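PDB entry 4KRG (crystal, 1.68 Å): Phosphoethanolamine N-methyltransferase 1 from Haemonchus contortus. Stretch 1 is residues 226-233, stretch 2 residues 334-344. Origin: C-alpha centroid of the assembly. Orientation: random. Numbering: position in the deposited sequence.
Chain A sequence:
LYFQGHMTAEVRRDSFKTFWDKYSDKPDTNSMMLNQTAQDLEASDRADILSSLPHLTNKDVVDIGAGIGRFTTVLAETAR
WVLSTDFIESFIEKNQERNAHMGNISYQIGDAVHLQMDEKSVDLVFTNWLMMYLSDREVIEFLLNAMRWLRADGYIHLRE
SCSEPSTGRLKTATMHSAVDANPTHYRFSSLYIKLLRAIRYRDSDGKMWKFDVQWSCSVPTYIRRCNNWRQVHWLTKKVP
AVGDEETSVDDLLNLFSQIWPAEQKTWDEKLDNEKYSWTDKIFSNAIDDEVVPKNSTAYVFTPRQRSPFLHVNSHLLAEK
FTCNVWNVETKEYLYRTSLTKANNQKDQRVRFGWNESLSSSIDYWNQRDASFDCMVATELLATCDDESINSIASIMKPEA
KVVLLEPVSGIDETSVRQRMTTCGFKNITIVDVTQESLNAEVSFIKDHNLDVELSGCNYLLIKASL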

# COMPACT_ATOMS: atom_id res chain seq x y z
N CYS A 226 0.69 10.83 13.68
CA CYS A 226 -0.58 10.25 14.13
C CYS A 226 -0.47 8.78 14.52
O CYS A 226 -1.48 8.15 14.83
CB CYS A 226 -1.64 10.44 13.05
SG CYS A 226 -1.84 12.15 12.50
N ASN A 227 0.75 8.25 14.52
CA ASN A 227 1.01 6.83 14.80
C ASN A 227 0.07 5.89 14.03
O ASN A 227 -0.31 4.83 14.52
CB ASN A 227 0.95 6.53 16.30
CG ASN A 227 2.22 6.93 17.03
OD1 ASN A 227 2.18 7.77 17.93
ND2 ASN A 227 3.34 6.34 16.65
N ASN A 228 -0.28 6.31 12.81
CA ASN A 228 -1.23 5.59 11.99
C ASN A 228 -0.58 5.10 10.70
O ASN A 228 -0.19 5.91 9.85
CB ASN A 228 -2.43 6.49 11.69
CG ASN A 228 -3.56 5.76 11.00
OD1 ASN A 228 -3.49 4.55 10.77
ND2 ASN A 228 -4.62 6.50 10.68
N TRP A 229 -0.47 3.78 10.56
CA TRP A 229 0.13 3.14 9.39
C TRP A 229 -0.90 2.86 8.31
O TRP A 229 -0.56 2.41 7.22
CB TRP A 229 0.76 1.80 9.80
CG TRP A 229 2.16 1.89 10.36
CD1 TRP A 229 3.30 1.44 9.76
CD2 TRP A 229 2.56 2.46 11.61
NE1 TRP A 229 4.38 1.69 10.56
CE2 TRP A 229 3.96 2.32 11.70
CE3 TRP A 229 1.88 3.08 12.67
CZ2 TRP A 229 4.69 2.77 12.81
CZ3 TRP A 229 2.61 3.53 13.76
CH2 TRP A 229 4.00 3.37 13.82
N ARG A 230 -2.17 3.11 8.61
CA ARG A 230 -3.27 2.67 7.75
C ARG A 230 -3.82 3.76 6.82
O ARG A 230 -4.89 3.60 6.24
CB ARG A 230 -4.41 2.07 8.58
CG ARG A 230 -4.07 0.72 9.21
CD ARG A 230 -5.06 0.34 10.29
NE ARG A 230 -5.09 -1.10 10.54
CZ ARG A 230 -5.91 -1.69 11.40
NH1 ARG A 230 -6.75 -0.97 12.13
NH2 ARG A 230 -5.87 -3.01 11.54
N GLN A 231 -3.09 4.86 6.69
CA GLN A 231 -3.33 5.82 5.62
C GLN A 231 -2.54 5.31 4.44
O GLN A 231 -1.33 5.52 4.34
CB GLN A 231 -2.84 7.20 6.02
CG GLN A 231 -3.67 7.81 7.12
CD GLN A 231 -5.06 8.14 6.65
OE1 GLN A 231 -5.24 9.00 5.79
NE2 GLN A 231 -6.06 7.43 7.18
N VAL A 232 -3.22 4.60 3.54
CA VAL A 232 -2.54 3.83 2.53
C VAL A 232 -2.81 4.40 1.15
O VAL A 232 -3.94 4.76 0.81
CB VAL A 232 -2.93 2.33 2.59
CG1 VAL A 232 -2.05 1.50 1.66
CG2 VAL A 232 -2.82 1.79 4.03
N HIS A 233 -1.75 4.49 0.34
CA HIS A 233 -1.90 4.96 -1.03
C HIS A 233 -1.17 4.08 -2.04
O HIS A 233 -0.28 3.30 -1.68
CB HIS A 233 -1.57 6.45 -1.18
CG HIS A 233 -0.12 6.80 -1.00
ND1 HIS A 233 0.51 7.74 -1.80
CD2 HIS A 233 0.80 6.39 -0.11
CE1 HIS A 233 1.76 7.88 -1.41
NE2 HIS A 233 1.97 7.06 -0.38
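Stretch 2, residues 334-344: LYRTSLTKANN

Residues 334-344 form a continuous helical segment, part of a longer helix, with backbone hydrogen bonds such as Leu339 N to Tyr335 O (3.0 Å) and Asn343 N to Leu339 O (3.0 Å). The helix packs against a loop that enters a strand at Gln231, and the two segments run in opposite senses: Trp229 lies beside Asn343, with their CA atoms 5.9 Å apart, whereas Val232 reaches back to Tyr335. Together they bury 496 Å².

The polar contacts centre on Asn343, whose side-chain amide serves both as acceptor and as donor to the loop. Trp229 N donates to Asn343 OD1 at 2.7 Å, and Asn343 ND2 gives a weak hydrogen bond to Asn228 OD1 at 3.3 Å. Asn228 OD1 also accepts from Arg230 N at 2.9 Å, so the same oxygen holds the turn of the loop and meets the helix.

The side chain of Arg230 reaches across the helix, and its NH2 donates to Thr340 OG1 (2.8 Å), which lies at the edge of the guanidinium. This reach brings Arg230 NH2 within 3.5 Å of Arg336 NH1, a pair of like charges that cannot hydrogen-bond to each other. Water 1 links the two side chains instead, accepting from Arg230 NE at 3.0 Å and from Arg336 NH1 at 2.9 Å while donating to Arg336 O at 3.2 Å.

Apolar packing follows the side of the helix that carries Ala342 and Leu339. Ala342 CB sits over one face of the indole, 3.4 Å from the centroid of the five-membered ring of Trp229, in a CH-pi contact only 11° off the ring normal. Leu339 spans two neighbours, with CD2 4.1 Å from Trp229 CB and CD1 3.8 Å from Val232 CG2. Val232 CG1 also lies 3.6 Å from the hydroxyl oxygen, OH, of Tyr335, a van der Waals contact with a polar atom.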

# COMPACT_ATOMS: atom_id res chain seq x y z
N LEU A 334 -1.49 -10.69 4.04
CA LEU A 334 -0.47 -10.79 5.07
C LEU A 334 0.14 -9.41 5.30
O LEU A 334 0.50 -9.05 6.42
CB LEU A 334 0.57 -11.85 4.69
CG LEU A 334 -0.10 -13.17 4.27
CD1 LEU A 334 0.91 -14.23 3.89
CD2 LEU A 334 -1.00 -13.69 5.35
N TYR A 335 0.21 -8.61 4.24
CA TYR A 335 0.62 -7.22 4.36
C TYR A 335 -0.35 -6.45 5.26
O TYR A 335 0.09 -5.68 6.12
CB TYR A 335 0.70 -6.59 2.96
CG TYR A 335 0.66 -5.07 2.87
CD1 TYR A 335 1.76 -4.30 3.23
CD2 TYR A 335 -0.45 -4.43 2.35
CE1 TYR A 335 1.72 -2.91 3.11
CE2 TYR A 335 -0.50 -3.06 2.22
CZ TYR A 335 0.58 -2.30 2.60
OH TYR A 335 0.52 -0.94 2.46
N ARG A 336 -1.65 -6.67 5.08
CA ARG A 336 -2.64 -6.04 5.94
C ARG A 336 -2.35 -6.38 7.42
O ARG A 336 -2.36 -5.49 8.27
CB ARG A 336 -4.06 -6.46 5.50
CG ARG A 336 -5.26 -5.89 6.31
CD ARG A 336 -5.35 -6.45 7.73
NE ARG A 336 -6.67 -6.80 8.23
CZ ARG A 336 -7.53 -5.94 8.76
NH1 ARG A 336 -7.24 -4.65 8.82
NH2 ARG A 336 -8.69 -6.38 9.21
N THR A 337 -2.11 -7.65 7.73
CA THR A 337 -1.85 -8.04 9.12
C THR A 337 -0.58 -7.39 9.67
O THR A 337 -0.46 -7.19 10.87
CB THR A 337 -1.76 -9.57 9.31
OG1 THR A 337 -0.55 -10.06 8.74
CG2 THR A 337 -2.95 -10.25 8.67
N SER A 338 0.36 -7.07 8.79
CA SER A 338 1.55 -6.34 9.23
C SER A 338 1.20 -4.90 9.58
O SER A 338 1.76 -4.33 10.51
CB SER A 338 2.66 -6.39 8.18
OG SER A 338 3.25 -7.67 8.14
N LEU A 339 0.28 -4.31 8.82
CA LEU A 339 -0.21 -2.97 9.16
C LEU A 339 -0.96 -2.97 10.49
O LEU A 339 -0.84 -2.04 11.29
CB LEU A 339 -1.09 -2.38 8.04
CG LEU A 339 -0.39 -1.99 6.74
CD1 LEU A 339 -1.33 -1.19 5.83
CD2 LEU A 339 0.86 -1.19 7.03
N THR A 340 -1.74 -4.02 10.73
CA THR A 340 -2.45 -4.15 11.99
C THR A 340 -1.46 -4.19 13.16
O THR A 340 -1.60 -3.46 14.13
CB THR A 340 -3.34 -5.39 11.99
OG1 THR A 340 -4.31 -5.24 10.95
CG2 THR A 340 -4.05 -5.54 13.32
N LYS A 341 -0.43 -5.02 13.03
CA LYS A 341 0.62 -5.08 14.04
C LYS A 341 1.30 -3.71 14.22
O LYS A 341 1.50 -3.26 15.35
CB LYS A 341 1.66 -6.15 13.70
CG LYS A 341 2.72 -6.29 14.78
CD LYS A 341 3.80 -7.31 14.47
CE LYS A 341 4.81 -7.31 15.62
NZ LYS A 341 5.89 -8.35 15.53
N ALA A 342 1.62 -3.05 13.11
CA ALA A 342 2.31 -1.76 13.17
C ALA A 342 1.52 -0.72 13.96
O ALA A 342 2.09 0.04 14.73
CB ALA A 342 2.63 -1.25 11.76
N ASN A 343 0.20 -0.69 13.78
CA ASN A 343 -0.63 0.28 14.49
C ASN A 343 -0.73 0.01 15.98
O ASN A 343 -0.85 0.94 16.77
CB ASN A 343 -2.03 0.33 13.89
CG ASN A 343 -2.21 1.48 12.94
OD1 ASN A 343 -1.27 1.88 12.26
ND2 ASN A 343 -3.41 2.02 12.89
N ASN A 344 -0.69 -1.26 16.35
CA ASN A 344 -0.75 -1.60 17.76
C ASN A 344 0.58 -1.38 18.47
O ASN A 344 0.61 -0.92 19.61
CB ASN A 344 -1.28 -3.02 17.94
CG ASN A 344 -2.75 -3.14 17.57
OD1 ASN A 344 -3.56 -2.25 17.87
ND2 ASN A 344 -3.11 -4.23 16.90
O HOH W 1 -4.67 -3.37 8.63